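Local coordinates for protein diketoreductase (Acinetobacter baylyi, PDB 4E12) that reduces dicarbonyl compounds with NADH and probably also acts as an NAD-dependent (3S)-3-hydroxyacyl-CoA dehydrogenase of fatty acid beta-oxidation, at residues K45-E48 with G49-A52; V171-A174 with S175-M179; R256-A259 with A260-E264; L196-P199 with L200-A204; K100-I103 with Y104-G108. All coordinates share one frame; numbering follows the deposited sequence.

Interaction 1 (K45-E48 with G49-A52); sequences KRFE and GLAA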
loop_
_atom_site.group_PDB
_atom_site.type_symbol
_atom_site.label_atom_id
_atom_site.label_comp_id
_atom_site.label_asym_id
_atom_site.label_seq_id
_atom_site.Cartn_x
_atom_site.Cartn_y
_atom_site.Cartn_z
ATOM N N LYS A 45 -25.818 11.171 23.637
ATOM C CA LYS A 45 -25.800 11.913 22.383
ATOM C C LYS A 45 -25.024 11.173 21.288
ATOM O O LYS A 45 -25.492 11.096 20.148
ATOM C CB LYS A 45 -25.271 13.342 22.577
ATOM C CG LYS A 45 -26.154 14.187 23.493
ATOM C CD LYS A 45 -25.541 15.555 23.771
ATOM C CE LYS A 45 -26.384 16.351 24.759
ATOM N NZ LYS A 45 -25.792 17.689 25.058
ATOM N N ARG A 46 -23.857 10.612 21.603
ATOM C CA ARG A 46 -23.138 9.889 20.556
ATOM C C ARG A 46 -23.966 8.699 20.101
ATOM O O ARG A 46 -24.019 8.394 18.909
ATOM C CB ARG A 46 -21.754 9.415 20.994
ATOM C CG ARG A 46 -20.764 10.537 21.270
ATOM C CD ARG A 46 -19.359 10.004 21.488
ATOM N NE ARG A 46 -18.400 11.092 21.645
ATOM C CZ ARG A 46 -18.096 11.665 22.805
ATOM N NH1 ARG A 46 -18.677 11.256 23.927
ATOM N NH2 ARG A 46 -17.212 12.651 22.850
ATOM N N PHE A 47 -24.604 8.025 21.051
ATOM C CA PHE A 47 -25.413 6.856 20.712
ATOM C C PHE A 47 -26.604 7.229 19.838
ATOM O O PHE A 47 -26.953 6.498 18.909
ATOM C CB PHE A 47 -25.906 6.121 21.957
ATOM C CG PHE A 47 -24.834 5.419 22.731
ATOM C CD1 PHE A 47 -23.798 4.747 22.088
ATOM C CD2 PHE A 47 -24.864 5.425 24.119
ATOM C CE1 PHE A 47 -22.812 4.095 22.816
ATOM C CE2 PHE A 47 -23.888 4.777 24.853
ATOM C CZ PHE A 47 -22.857 4.110 24.204
ATOM N N GLU A 48 -27.240 8.357 20.131
ATOM C CA GLU A 48 -28.357 8.799 19.309
ATOM C C GLU A 48 -27.919 9.034 17.863
ATOM O O GLU A 48 -28.588 8.579 16.928
ATOM C CB GLU A 48 -29.011 10.036 19.920
ATOM C CG GLU A 48 -29.678 9.698 21.231
ATOM C CD GLU A 48 -30.131 10.900 22.024
ATOM O OE1 GLU A 48 -29.613 12.014 21.799
ATOM O OE2 GLU A 48 -31.005 10.714 22.893
ATOM N N GLY A 49 -26.797 9.729 17.682
ATOM C CA GLY A 49 -26.241 9.902 16.346
ATOM C C GLY A 49 -25.897 8.596 15.639
ATOM O O GLY A 49 -26.180 8.420 14.448
ATOM N N LEU A 50 -25.271 7.671 16.370
ATOM C CA LEU A 50 -24.951 6.364 15.812
ATOM C C LEU A 50 -26.212 5.625 15.378
ATOM O O LEU A 50 -26.211 4.969 14.337
ATOM C CB LEU A 50 -24.106 5.524 16.790
ATOM C CG LEU A 50 -22.686 6.042 17.080
ATOM C CD1 LEU A 50 -22.043 5.289 18.236
ATOM C CD2 LEU A 50 -21.827 5.940 15.826
ATOM N N ALA A 51 -27.288 5.728 16.162
ATOM C CA ALA A 51 -28.543 5.075 15.804
ATOM C C ALA A 51 -29.008 5.586 14.450
ATOM O O ALA A 51 -29.453 4.812 13.598
ATOM C CB ALA A 51 -29.609 5.344 16.860
ATOM N N ALA A 52 -28.893 6.895 14.265
ATOM C CA ALA A 52 -29.274 7.558 13.022
ATOM C C ALA A 52 -28.431 7.074 11.836
ATOM O O ALA A 52 -28.966 6.762 10.766
ATOM C CB ALA A 52 -29.146 9.068 13.184
#

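Interaction 2 (V171-A174 with S175-M179); sequences VEFA and SAIGM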
loop_
_atom_site.group_PDB
_atom_site.type_symbol
_atom_site.label_atom_id
_atom_site.label_comp_id
_atom_site.label_asym_id
_atom_site.label_seq_id
_atom_site.Cartn_x
_atom_site.Cartn_y
_atom_site.Cartn_z
ATOM N N VAL A 171 -12.487 -14.020 19.604
ATOM C CA VAL A 171 -12.637 -14.153 18.165
ATOM C C VAL A 171 -14.083 -14.421 17.814
ATOM O O VAL A 171 -14.617 -13.824 16.883
ATOM C CB VAL A 171 -11.742 -15.259 17.556
ATOM C CG1 VAL A 171 -12.117 -15.486 16.099
ATOM C CG2 VAL A 171 -10.281 -14.842 17.637
ATOM N N GLU A 172 -14.737 -15.305 18.558
ATOM C CA GLU A 172 -16.132 -15.609 18.256
ATOM C C GLU A 172 -17.034 -14.428 18.602
ATOM O O GLU A 172 -18.011 -14.156 17.903
ATOM C CB GLU A 172 -16.560 -16.913 18.947
ATOM C CG GLU A 172 -15.841 -18.134 18.348
ATOM C CD GLU A 172 -16.068 -19.413 19.122
ATOM O OE1 GLU A 172 -16.670 -19.345 20.215
ATOM O OE2 GLU A 172 -15.630 -20.484 18.636
ATOM N N PHE A 173 -16.697 -13.712 19.671
ATOM C CA PHE A 173 -17.419 -12.487 19.991
ATOM C C PHE A 173 -17.278 -11.494 18.845
ATOM O O PHE A 173 -18.262 -10.887 18.419
ATOM C CB PHE A 173 -16.883 -11.829 21.265
ATOM C CG PHE A 173 -17.417 -10.451 21.493
ATOM C CD1 PHE A 173 -18.694 -10.259 22.011
ATOM C CD2 PHE A 173 -16.640 -9.333 21.184
ATOM C CE1 PHE A 173 -19.194 -8.965 22.220
ATOM C CE2 PHE A 173 -17.122 -8.034 21.385
ATOM C CZ PHE A 173 -18.397 -7.841 21.902
ATOM N N ALA A 174 -16.057 -11.318 18.355
ATOM C CA ALA A 174 -15.846 -10.377 17.249
ATOM C C ALA A 174 -16.796 -10.673 16.068
ATOM O O ALA A 174 -17.458 -9.780 15.520
ATOM C CB ALA A 174 -14.393 -10.424 16.798
ATOM N N SER A 175 -16.859 -11.940 15.678
ATOM C CA SER A 175 -17.700 -12.336 14.557
ATOM C C SER A 175 -19.190 -12.087 14.853
ATOM O O SER A 175 -19.920 -11.581 13.993
ATOM C CB SER A 175 -17.475 -13.802 14.234
ATOM O OG SER A 175 -16.148 -14.019 13.799
ATOM N N ALA A 176 -19.607 -12.420 16.074
ATOM C CA ALA A 176 -20.985 -12.252 16.560
ATOM C C ALA A 176 -21.430 -10.806 16.525
ATOM O O ALA A 176 -22.623 -10.524 16.389
ATOM C CB ALA A 176 -21.119 -12.783 17.971
ATOM N N ILE A 177 -20.490 -9.870 16.668
ATOM C CA ILE A 177 -20.876 -8.472 16.540
ATOM C C ILE A 177 -20.601 -7.952 15.134
ATOM O O ILE A 177 -20.547 -6.742 14.892
ATOM C CB ILE A 177 -20.250 -7.535 17.602
ATOM C CG1 ILE A 177 -18.721 -7.602 17.532
ATOM C CG2 ILE A 177 -20.773 -7.891 18.994
ATOM C CD1 ILE A 177 -18.039 -6.402 18.159
ATOM N N GLY A 178 -20.434 -8.871 14.195
ATOM C CA GLY A 178 -20.366 -8.440 12.812
ATOM C C GLY A 178 -19.008 -7.953 12.340
ATOM O O GLY A 178 -18.923 -7.279 11.317
ATOM N N MET A 179 -17.941 -8.289 13.049
ATOM C CA MET A 179 -16.613 -7.848 12.631
ATOM C C MET A 179 -15.927 -8.981 11.890
ATOM O O MET A 179 -16.312 -10.141 12.041
ATOM C CB MET A 179 -15.758 -7.506 13.852
ATOM C CG MET A 179 -16.401 -6.526 14.813
ATOM S SD MET A 179 -16.847 -4.948 14.078
ATOM C CE MET A 179 -15.270 -4.355 13.575
#

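Interaction 3 (R256-A259 with A260-E264); sequences REFA and AYLKE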
loop_
_atom_site.group_PDB
_atom_site.type_symbol
_atom_site.label_atom_id
_atom_site.label_comp_id
_atom_site.label_asym_id
_atom_site.label_seq_id
_atom_site.Cartn_x
_atom_site.Cartn_y
_atom_site.Cartn_z
ATOM N N ARG A 256 9.200 13.821 10.560
ATOM C CA ARG A 256 9.034 15.093 11.251
ATOM C C ARG A 256 9.138 16.225 10.264
ATOM O O ARG A 256 8.560 17.296 10.451
ATOM C CB ARG A 256 10.069 15.227 12.358
ATOM C CG ARG A 256 9.890 14.174 13.448
ATOM C CD ARG A 256 11.072 14.146 14.392
ATOM N NE ARG A 256 11.216 15.405 15.096
ATOM C CZ ARG A 256 10.787 15.608 16.334
ATOM N NH1 ARG A 256 10.198 14.625 17.003
ATOM N NH2 ARG A 256 10.941 16.788 16.902
ATOM N N GLU A 257 9.856 15.978 9.185
ATOM C CA GLU A 257 9.950 16.939 8.108
ATOM C C GLU A 257 8.590 17.052 7.402
ATOM O O GLU A 257 8.157 18.149 7.048
ATOM C CB GLU A 257 11.054 16.496 7.154
ATOM C CG GLU A 257 11.354 17.442 6.018
ATOM C CD GLU A 257 12.638 17.055 5.268
ATOM O OE1 GLU A 257 13.435 16.245 5.803
ATOM O OE2 GLU A 257 12.850 17.565 4.143
ATOM N N PHE A 258 7.921 15.918 7.215
ATOM C CA PHE A 258 6.567 15.886 6.671
ATOM C C PHE A 258 5.608 16.598 7.627
ATOM O O PHE A 258 4.776 17.397 7.198
ATOM C CB PHE A 258 6.135 14.428 6.455
ATOM C CG PHE A 258 4.751 14.265 5.877
ATOM C CD1 PHE A 258 4.433 14.778 4.622
ATOM C CD2 PHE A 258 3.772 13.595 6.583
ATOM C CE1 PHE A 258 3.158 14.628 4.075
ATOM C CE2 PHE A 258 2.479 13.434 6.039
ATOM C CZ PHE A 258 2.181 13.955 4.786
ATOM N N ALA A 259 5.720 16.320 8.922
ATOM C CA ALA A 259 4.889 17.019 9.899
ATOM C C ALA A 259 4.982 18.537 9.706
ATOM O O ALA A 259 3.959 19.223 9.613
ATOM C CB ALA A 259 5.279 16.626 11.319
ATOM N N ALA A 260 6.204 19.059 9.625
ATOM C CA ALA A 260 6.405 20.493 9.400
ATOM C C ALA A 260 5.769 20.954 8.087
ATOM O O ALA A 260 5.277 22.080 8.003
ATOM C CB ALA A 260 7.885 20.843 9.425
ATOM N N TYR A 261 5.785 20.088 7.070
ATOM C CA TYR A 261 5.244 20.397 5.748
ATOM C C TYR A 261 3.727 20.511 5.817
ATOM O O TYR A 261 3.118 21.427 5.253
ATOM C CB TYR A 261 5.638 19.303 4.739
ATOM C CG TYR A 261 5.148 19.540 3.334
ATOM C CD1 TYR A 261 5.949 20.191 2.391
ATOM C CD2 TYR A 261 3.884 19.111 2.934
ATOM C CE1 TYR A 261 5.494 20.405 1.092
ATOM C CE2 TYR A 261 3.424 19.318 1.636
ATOM C CZ TYR A 261 4.227 19.964 0.722
ATOM O OH TYR A 261 3.763 20.173 -0.560
ATOM N N LEU A 262 3.127 19.576 6.531
ATOM C CA LEU A 262 1.690 19.582 6.744
ATOM C C LEU A 262 1.304 20.805 7.544
ATOM O O LEU A 262 0.331 21.492 7.219
ATOM C CB LEU A 262 1.263 18.344 7.521
ATOM C CG LEU A 262 1.292 16.981 6.852
ATOM C CD1 LEU A 262 0.852 15.949 7.877
ATOM C CD2 LEU A 262 0.334 16.990 5.671
ATOM N N LYS A 263 2.084 21.079 8.584
ATOM C CA LYS A 263 1.764 22.171 9.494
ATOM C C LYS A 263 1.722 23.490 8.729
ATOM O O LYS A 263 0.735 24.226 8.803
ATOM C CB LYS A 263 2.781 22.216 10.635
ATOM C CG LYS A 263 2.491 23.201 11.778
ATOM C CD LYS A 263 1.198 22.867 12.491
ATOM C CE LYS A 263 1.099 23.549 13.844
ATOM N NZ LYS A 263 1.181 25.039 13.777
ATOM N N GLU A 264 2.783 23.767 7.976
ATOM C CA GLU A 264 2.904 24.999 7.215
ATOM C C GLU A 264 1.901 25.077 6.082
ATOM O O GLU A 264 1.250 26.108 5.902
ATOM C CB GLU A 264 4.315 25.143 6.636
ATOM C CG GLU A 264 4.474 26.373 5.740
ATOM C CD GLU A 264 5.854 26.471 5.111
ATOM O OE1 GLU A 264 6.738 25.676 5.491
ATOM O OE2 GLU A 264 6.053 27.343 4.237
#

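Interaction 4 (L196-P199 with L200-A204); sequences LLVP and LLDAA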
loop_
_atom_site.group_PDB
_atom_site.type_symbol
_atom_site.label_atom_id
_atom_site.label_comp_id
_atom_site.label_asym_id
_atom_site.label_seq_id
_atom_site.Cartn_x
_atom_site.Cartn_y
_atom_site.Cartn_z
ATOM N N LEU A 196 1.046 -2.139 8.091
ATOM C CA LEU A 196 1.150 -2.125 6.639
ATOM C C LEU A 196 0.994 -0.726 6.082
ATOM O O LEU A 196 1.698 -0.342 5.149
ATOM C CB LEU A 196 0.072 -3.009 6.017
ATOM C CG LEU A 196 0.080 -4.503 6.289
ATOM C CD1 LEU A 196 -1.116 -5.105 5.571
ATOM C CD2 LEU A 196 1.371 -5.091 5.744
ATOM N N LEU A 197 0.040 0.025 6.638
ATOM C CA LEU A 197 -0.287 1.326 6.097
ATOM C C LEU A 197 0.761 2.395 6.378
ATOM O O LEU A 197 1.062 3.198 5.497
ATOM C CB LEU A 197 -1.647 1.789 6.600
ATOM C CG LEU A 197 -2.144 3.103 6.030
ATOM C CD1 LEU A 197 -2.397 2.984 4.527
ATOM C CD2 LEU A 197 -3.407 3.487 6.771
ATOM N N VAL A 198 1.313 2.441 7.587
ATOM C CA VAL A 198 2.263 3.506 7.893
ATOM C C VAL A 198 3.454 3.499 6.940
ATOM O O VAL A 198 3.874 4.561 6.482
ATOM C CB VAL A 198 2.701 3.488 9.378
ATOM C CG1 VAL A 198 3.906 4.407 9.589
ATOM C CG2 VAL A 198 1.527 3.957 10.232
ATOM N N PRO A 199 4.024 2.315 6.627
ATOM C CA PRO A 199 5.160 2.350 5.695
ATOM C C PRO A 199 4.843 2.910 4.303
ATOM O O PRO A 199 5.658 3.613 3.688
ATOM C CB PRO A 199 5.645 0.892 5.670
ATOM C CG PRO A 199 5.244 0.357 7.000
ATOM C CD PRO A 199 3.906 1.003 7.299
ATOM N N LEU A 200 3.642 2.627 3.816
ATOM C CA LEU A 200 3.189 3.192 2.545
ATOM C C LEU A 200 3.065 4.730 2.627
ATOM O O LEU A 200 3.565 5.465 1.764
ATOM C CB LEU A 200 1.839 2.567 2.161
ATOM C CG LEU A 200 1.192 3.114 0.895
ATOM C CD1 LEU A 200 2.180 2.951 -0.278
ATOM C CD2 LEU A 200 -0.138 2.379 0.652
ATOM N N LEU A 201 2.425 5.214 3.685
ATOM C CA LEU A 201 2.226 6.649 3.846
ATOM C C LEU A 201 3.542 7.382 4.110
ATOM O O LEU A 201 3.710 8.496 3.616
ATOM C CB LEU A 201 1.208 6.963 4.941
ATOM C CG LEU A 201 -0.191 6.385 4.732
ATOM C CD1 LEU A 201 -1.091 6.778 5.897
ATOM C CD2 LEU A 201 -0.792 6.864 3.416
ATOM N N ASP A 202 4.440 6.778 4.893
ATOM C CA ASP A 202 5.784 7.345 5.098
ATOM C C ASP A 202 6.545 7.450 3.788
ATOM O O ASP A 202 7.275 8.420 3.563
ATOM C CB ASP A 202 6.619 6.499 6.062
ATOM C CG ASP A 202 6.161 6.617 7.496
ATOM O OD1 ASP A 202 5.281 7.459 7.780
ATOM O OD2 ASP A 202 6.691 5.871 8.340
ATOM N N ALA A 203 6.406 6.438 2.932
ATOM C CA ALA A 203 7.081 6.468 1.636
ATOM C C ALA A 203 6.534 7.589 0.753
ATOM O O ALA A 203 7.291 8.291 0.084
ATOM C CB ALA A 203 6.923 5.133 0.921
ATOM N N ALA A 204 5.220 7.742 0.705
ATOM C CA ALA A 204 4.623 8.806 -0.110
ATOM C C ALA A 204 5.063 10.192 0.401
ATOM O O ALA A 204 5.379 11.104 -0.376
ATOM C CB ALA A 204 3.097 8.690 -0.072
#

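Interaction 5 (K100-I103 with Y104-G108); sequences KRDI and YTKLG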
loop_
_atom_site.group_PDB
_atom_site.type_symbol
_atom_site.label_atom_id
_atom_site.label_comp_id
_atom_site.label_asym_id
_atom_site.label_seq_id
_atom_site.Cartn_x
_atom_site.Cartn_y
_atom_site.Cartn_z
ATOM N N LYS A 100 -4.795 4.111 32.088
ATOM C CA LYS A 100 -5.119 2.704 31.900
ATOM C C LYS A 100 -4.604 1.888 33.088
ATOM O O LYS A 100 -5.211 0.888 33.479
ATOM C CB LYS A 100 -4.570 2.160 30.564
ATOM C CG LYS A 100 -5.076 2.895 29.311
ATOM C CD LYS A 100 -4.753 2.122 28.023
ATOM C CE LYS A 100 -5.024 2.914 26.745
ATOM N NZ LYS A 100 -6.425 3.405 26.595
ATOM N N ARG A 101 -3.484 2.323 33.668
ATOM C CA ARG A 101 -2.929 1.666 34.851
ATOM C C ARG A 101 -3.955 1.590 35.981
ATOM O O ARG A 101 -4.222 0.511 36.528
ATOM C CB ARG A 101 -1.675 2.395 35.355
ATOM C CG ARG A 101 -1.213 1.890 36.719
ATOM C CD ARG A 101 -0.180 2.792 37.394
ATOM N NE ARG A 101 1.191 2.518 36.981
ATOM C CZ ARG A 101 1.848 3.183 36.037
ATOM N NH1 ARG A 101 1.262 4.180 35.391
ATOM N NH2 ARG A 101 3.097 2.853 35.740
ATOM N N ASP A 102 -4.531 2.732 36.333
ATOM C CA ASP A 102 -5.437 2.769 37.475
ATOM C C ASP A 102 -6.765 2.090 37.165
ATOM O O ASP A 102 -7.340 1.415 38.025
ATOM C CB ASP A 102 -5.613 4.190 38.024
ATOM C CG ASP A 102 -6.151 5.151 37.001
ATOM O OD1 ASP A 102 -6.144 4.808 35.805
ATOM O OD2 ASP A 102 -6.580 6.255 37.397
ATOM N N ILE A 103 -7.240 2.245 35.932
ATOM C CA ILE A 103 -8.409 1.498 35.481
ATOM C C ILE A 103 -8.218 -0.004 35.656
ATOM O O ILE A 103 -9.055 -0.662 36.277
ATOM C CB ILE A 103 -8.765 1.816 34.010
ATOM C CG1 ILE A 103 -9.372 3.209 33.912
ATOM C CG2 ILE A 103 -9.718 0.777 33.446
ATOM C CD1 ILE A 103 -10.673 3.345 34.678
ATOM N N TYR A 104 -7.134 -0.559 35.113
ATOM C CA TYR A 104 -6.945 -2.005 35.190
ATOM C C TYR A 104 -6.720 -2.524 36.592
ATOM O O TYR A 104 -7.119 -3.646 36.910
ATOM C CB TYR A 104 -5.849 -2.512 34.252
ATOM C CG TYR A 104 -6.288 -2.493 32.809
ATOM C CD1 TYR A 104 -7.218 -3.427 32.336
ATOM C CD2 TYR A 104 -5.788 -1.551 31.923
ATOM C CE1 TYR A 104 -7.635 -3.413 31.011
ATOM C CE2 TYR A 104 -6.201 -1.528 30.589
ATOM C CZ TYR A 104 -7.126 -2.466 30.147
ATOM O OH TYR A 104 -7.538 -2.458 28.838
ATOM N N THR A 105 -6.088 -1.730 37.443
ATOM C CA THR A 105 -5.876 -2.197 38.812
ATOM C C THR A 105 -7.196 -2.329 39.549
ATOM O O THR A 105 -7.435 -3.320 40.248
ATOM C CB THR A 105 -4.913 -1.299 39.564
ATOM O OG1 THR A 105 -3.648 -1.343 38.898
ATOM C CG2 THR A 105 -4.733 -1.796 40.994
ATOM N N LYS A 106 -8.061 -1.340 39.366
ATOM C CA LYS A 106 -9.385 -1.356 39.954
ATOM C C LYS A 106 -10.213 -2.447 39.303
ATOM O O LYS A 106 -10.824 -3.276 39.984
ATOM C CB LYS A 106 -10.058 -0.009 39.726
ATOM C CG LYS A 106 -9.290 1.147 40.302
ATOM C CD LYS A 106 -9.870 2.460 39.846
ATOM C CE LYS A 106 -9.029 3.621 40.328
ATOM N NZ LYS A 106 -9.570 4.906 39.825
ATOM N N LEU A 107 -10.218 -2.445 37.971
ATOM C CA LEU A 107 -11.040 -3.360 37.197
ATOM C C LEU A 107 -10.731 -4.791 37.617
ATOM O O LEU A 107 -11.637 -5.602 37.824
ATOM C CB LEU A 107 -10.770 -3.167 35.690
ATOM C CG LEU A 107 -11.692 -3.863 34.685
ATOM C CD1 LEU A 107 -13.114 -3.290 34.774
ATOM C CD2 LEU A 107 -11.134 -3.684 33.280
ATOM N N GLY A 108 -9.446 -5.104 37.744
ATOM C CA GLY A 108 -9.064 -6.444 38.145
ATOM C C GLY A 108 -9.651 -6.840 39.486
ATOM O O GLY A 108 -9.928 -8.019 39.729
#

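Interaction 1 (K45-E48 with G49-A52)
Phe47 and Leu50 touch lightly on one alpha-helix, 37-57, of the Rossmann-type NAD-binding domain, Phe47 buried and Leu50 at the margin of the inward side. CD1 of Leu50 comes up to the edge of the aromatic ring, near its plane, and stands 4.3 Å from Phe47 CD1. The tight approaches are to carbonyl oxygens. Leu50 CG lies anti to its own carbonyl carbon (chi1 -66°), which lays the branch back over the preceding turn and leaves CG 3.3 Å from Arg46 O. Ala51 CB is 3.5 Å from Phe47 O, and this small residue can pass close to Gln67 of helix 65-72. Apolar residues suit this side, since Phe47 rests on Ala20, Leu70 and Ile73, and Leu50 on Trp149. The other side is looser: Lys45 points to solvent; Glu48, exposed too, brushes Leu70, and Gly49 has no side chain on this partly exposed side. Exposed Arg46 brings its side chain within about 4 Å of that of Thr12 of the NAD(+) site, which holds no cofactor in this chain. Both sides share regular helical backbone bonds; the straightest, at 175°, runs from Gly49 N to Lys45 O over 3.1 Å.

Interaction 2 (V171-A174 with S175-M179)
Phe173 holds CG opposite its backbone N (chi1 169°), which carries the ring onward to Ile177, one turn later. Ile177 answers by placing CG1 between its backbone N and carbonyl carbon (chi1 59°), a crowded position that turns both branches of the side chain to the same ring face. CG2 makes an off-centre CH-pi contact, 4.1 Å from the centroid of the Phe173 ring and 30° off its normal. The longer branch lies over that face near the rim and ends with Ile177 CD1 3.7 Å from Phe173 CE2. A branched aliphatic residue suits the place because its two arms cover more of the ring than one could. The pair is buried: the Phe173 ring also meets Phe28 edge-to-face and packs on Leu88 and Ile90 of strand 88-91, while Ile177 touches Phe144.

Next to the pair, the backbone closes the helix. Ala174 O accepts a bond of 2.9 Å from Met179 N and a weak one from Ile177 N at 3.2 Å, while Ile177 CG1 crowds the same oxygen at 3.2 Å. Inside this loop Gly178 N reaches Ser175 O at 2.8 Å. Gly178 has a positive phi, where a side chain would collide with the carbonyl oxygen of Ile177, so a residue lacking one fits well. Ala174 has just a methyl, which packs on Pro181 and faces Met179 CB. The bonds Met179 N to Ala174 O and Gly178 N to Ser175 O, with Gly178 as the C-prime residue, define a Schellman motif, ending helix 164-176 and turning the chain into strand 180-183 of a beta-alpha-beta unit.

Interaction 3 (R256-A259 with A260-E264)
Leu262 lays its branched end over one face of the Phe258 ring. The CG atom sits 3.9 Å from the ring centroid and 17° off the normal, a CH-pi contact over the face, somewhat toward the rim, and the two methyls spread outward from it: CD1 stands 3.5 Å from Phe258 CE2, and CD2 is 3.7 Å from Phe258 CZ. The ring can be reached because Phe258 keeps CG opposite its backbone N (chi1 -179°), sending the aromatic group along the helix towards the following turn. Leucine suits the partner position, its forked tip being broad enough to follow the flat ring.

Both residues belong to helix 253-267 of the helical C-terminal domain, whose interior they face. The Phe258 ring meets that of Phe236 and packs on Ala205 and Val209 of helix 193-209, and Phe280 touches both members of the pair. Ala259, with its single methyl, lets helix 241-249 come close at Ser248 and Ser249.

The backbone of the helix is firmly bonded. Phe258 O receives Leu262 N at 2.8 Å and, weakly, Tyr261 N at 2.9 Å; Tyr261 CB also crowds this oxygen. Ala259 O takes Lys263 N, again at 2.8 Å. Towards the surface the residues become polar. Tyr261 is partly exposed and directs its ring away from the preceding turn, against Leu208. Lys263 bends its chain and forms a salt bridge from NZ to Asp268, whereas exposed Arg256 donates from NE to a glycerol molecule.

Interaction 4 (L196-P199 with L200-A204)
Leu197 and Leu201 pack one turn apart on helix 193-209 of the C-terminal domain, which is kinked at Pro199 and lies against the second subunit. Among the apolar contacts, Leu197 CG stands 3.8 Å from Leu201 CD1. The two side chains cross at a slant, with Leu197 CG swung opposite its backbone N (chi1 -176°) towards the next turn. Leucine suits both places: Leu201 continues onto Pro232 and Phe236 of helix 232-239, and Leu197 packs on Trp222 of the second subunit. Leu200 lies against both copies of Trp222, its own chain's and the second subunit's.

Backbone bonds resume after the kink. Asp202 N reaches Val198 O at 2.8 Å, and Leu201 N and Ala203 N bond Leu197 O and Pro199 O in the same way. Earlier in the helix the ladder is broken. Proline has no N-H to give to the preceding turn, and next to it Leu200 N lies 3.8 Å from Leu196 O, leaving that carbonyl buried without a partner.

The remaining contact sets a polar group beside an apolar one. Asp202 is partly exposed, which suits a carboxylate, and its backbone O bonds a pentaethylene glycol molecule. The carboxylate itself folds back over the preceding turn, bringing OD2 to 3.4 Å from Val198 CG1.

Interaction 5 (K100-I103 with Y104-G108)
Helix 97-110 connects strands 88-91 and 116-119 in a beta-alpha-beta unit of the Rossmann-type domain and carries Lys100 of the NAD(+) site, empty in this chain. The Tyr104 ring lies back beside the start of the lysine chain, with CE2 4.0 Å from Lys100 CB and, closer still, Tyr104 CD2 3.0 Å from Lys100 O; CG anti to the carbonyl carbon (chi1 -73°) gives it that direction. Both polar ends reach Glu91, Lys100 NZ by a salt bridge and Tyr104 OH by a hydrogen bond; Lys100 NZ also pairs with Glu95. A long lysine chain, bent at its end, and a tyrosine with its hydroxyl at the far end of the ring can both reach it.

On the outward side Thr105 doubles a backbone bond. Arg101 O accepts from Thr105 N at 3.1 Å and from Thr105 OG1 also at 3.1 Å, the two donors arriving from opposite faces of the carbonyl plane. Lys106 extends alongside Asp102, its CG 3.0 Å from Asp102 O. Its NZ stays 4.1 Å from Asp102 OD2, beyond salt-bridge range, so the attraction is at most loose.

Towards the sheet the residues turn aliphatic: Ile103 and Leu107 both touch Leu10 of strand 6-10, and Leu107 reaches Phe117 of strand 116-119. Tyr104 packs between strand 116-119, at Thr119, and helix 126-133, at Tyr132, and meets the Phe139 ring edge-to-face.

In the fold
All five are single-helix contacts. In interactions 1, 2, 3 and 5 buried residues stand beside exposed ones; interaction 4 lies between its own domain and the second subunit. Interactions 1, 2 and 5 belong to the NAD-binding domain; interactions 3 and 4 lie in the C-terminal domain, their centres about 16 Å apart. Interactions 2 and 3 cover a ring face with an aliphatic side chain, whereas interaction 1 touches a ring edge; interaction 2 faces the sheet and closes a helix, interaction 3 faces helices in mid-helix. Interaction 4 is aliphatic, interrupted by a proline. Interaction 5 holds a residue of the cofactor site, a buried lysine with acidic partners; interaction 1 merely extends exposed Arg46 towards it.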